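Local coordinates for kinetochore protein Mis16 (Schizosaccharomyces japonicus, PDB 4XYH) that is a WD-repeat protein that binds histone H4 and the CENP-A-specific chaperone Scm3, consistent with a part in placing CENP-A at centromeres, at residues 174-179 / 221-226. Residues are numbered along the deposited sequence; the frame is centred on the assembly and turned at random.
Sequences HQACLR and KSIDVA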
# COMPACT_ATOMS: atom_id res chain seq x y z
N HIS A 174 14.86 12.09 11.21
CA HIS A 174 14.42 10.85 11.87
C HIS A 174 15.06 10.66 13.24
O HIS A 174 16.14 11.19 13.50
CB HIS A 174 14.78 9.66 10.99
CG HIS A 174 16.22 9.64 10.61
ND1 HIS A 174 16.69 10.24 9.46
CD2 HIS A 174 17.31 9.19 11.27
CE1 HIS A 174 18.00 10.11 9.41
NE2 HIS A 174 18.41 9.49 10.50
N GLN A 175 14.42 9.86 14.08
CA GLN A 175 14.91 9.58 15.42
C GLN A 175 15.70 8.26 15.52
O GLN A 175 16.47 8.06 16.45
CB GLN A 175 13.73 9.55 16.40
CG GLN A 175 13.25 10.93 16.80
CD GLN A 175 12.76 11.78 15.61
OE1 GLN A 175 11.66 11.56 15.09
NE2 GLN A 175 13.58 12.72 15.17
N ALA A 176 15.48 7.35 14.57
CA ALA A 176 16.26 6.10 14.51
C ALA A 176 16.49 5.72 13.06
O ALA A 176 15.70 6.06 12.19
CB ALA A 176 15.56 4.96 15.24
N CYS A 177 17.59 5.03 12.81
CA CYS A 177 17.90 4.50 11.49
C CYS A 177 18.07 2.99 11.57
O CYS A 177 18.88 2.51 12.36
CB CYS A 177 19.16 5.14 10.92
SG CYS A 177 19.61 4.47 9.32
N LEU A 178 17.28 2.25 10.78
CA LEU A 178 17.38 0.79 10.74
C LEU A 178 18.42 0.39 9.70
O LEU A 178 18.18 0.52 8.50
CB LEU A 178 16.04 0.17 10.39
CG LEU A 178 14.86 0.80 11.14
CD1 LEU A 178 13.57 0.26 10.59
CD2 LEU A 178 14.95 0.54 12.63
N ARG A 179 19.58 -0.10 10.15
CA ARG A 179 20.73 -0.25 9.25
C ARG A 179 21.15 -1.65 8.90
O ARG A 179 22.19 -2.09 9.41
CB ARG A 179 21.97 0.43 9.85
CG ARG A 179 21.71 1.71 10.54
CD ARG A 179 22.96 2.54 10.59
NE ARG A 179 23.18 3.20 9.31
CZ ARG A 179 23.19 4.52 9.11
NH1 ARG A 179 23.02 5.38 10.10
NH2 ARG A 179 23.40 4.95 7.88
N LYS A 221 19.64 13.27 18.86
CA LYS A 221 20.31 12.55 17.77
C LYS A 221 19.52 11.31 17.35
O LYS A 221 18.65 10.83 18.09
CB LYS A 221 21.72 12.12 18.20
CG LYS A 221 21.73 10.96 19.19
CD LYS A 221 23.16 10.57 19.55
CE LYS A 221 23.24 9.18 20.19
NZ LYS A 221 23.04 8.05 19.21
N SER A 222 19.84 10.78 16.17
CA SER A 222 19.26 9.51 15.74
C SER A 222 20.04 8.34 16.32
O SER A 222 21.26 8.39 16.40
CB SER A 222 19.27 9.41 14.21
OG SER A 222 18.77 8.15 13.80
N ILE A 223 19.35 7.28 16.73
CA ILE A 223 20.06 6.06 17.12
C ILE A 223 20.10 5.06 15.96
O ILE A 223 19.21 5.04 15.11
CB ILE A 223 19.41 5.39 18.35
CG1 ILE A 223 18.00 4.92 18.03
CG2 ILE A 223 19.38 6.34 19.54
CD1 ILE A 223 17.32 4.19 19.19
N ASP A 224 21.16 4.24 15.93
CA ASP A 224 21.25 3.13 14.99
C ASP A 224 20.61 1.86 15.57
O ASP A 224 20.71 1.58 16.76
CB ASP A 224 22.71 2.86 14.63
CG ASP A 224 23.31 3.96 13.79
OD1 ASP A 224 22.59 4.51 12.93
OD2 ASP A 224 24.49 4.29 13.99
N VAL A 225 19.92 1.12 14.71
CA VAL A 225 19.25 -0.10 15.14
C VAL A 225 19.66 -1.23 14.21
O VAL A 225 19.73 -1.06 12.99
CB VAL A 225 17.71 0.06 15.14
CG1 VAL A 225 17.03 -1.25 15.53
CG2 VAL A 225 17.30 1.15 16.09
N ALA A 226 19.94 -2.39 14.81
CA ALA A 226 20.32 -3.58 14.07
C ALA A 226 19.12 -4.52 14.05
O ALA A 226 18.28 -4.47 14.95
CB ALA A 226 21.53 -4.25 14.72
O HOH W 1 16.71 9.44 18.77
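Gln-175 O accepts Ile-223 N at 3.0 Å, with Ser-222 CA beside that donor in a CA-H...O contact, and a water lies 2.7 Å away. From there the backbones run as parallel strands. Cys-177 bonds both ways, its N to Ile-223 O at 2.8 Å and its O from Val-225 N, and Arg-179 N closes the series on Val-225 O.

On the face of Cys-177 and Asp-224 a salt bridge carries the contact. Arg-179 NH1 meets the syn side of Asp-224 OD1 at 3.0 Å, almost straight at the hydrogen (177°) but tilted out of the carboxylate plane. OD1 lies in the guanidinium plane, although the two planar groups are turned 80° apart. Cys-177 SG, anti to its backbone N (chi1 178°), sits 3.5 Å above the centre of that guanidinium, covering one face. Ser-222 OG approaches the His-174 ring edge in plane, 3.1 Å from CD2.

The other face is apolar: Ala-176 CB packs on Ile-223 CG1 at 3.7 Å, and Leu-178 CD2 on Val-225 CB at 3.8 Å, these two side by side.

Strand 223-225 adds a parallel outermost strand to a WD40 propeller blade. Strand 176-178 pairs on its other side with strand 156-160, where Gln-175 and Ala-176 form a classic bulge opposite Ile-158, while Leu-178 and Val-225 both touch Trp-210 of strand 207-211 in another sheet.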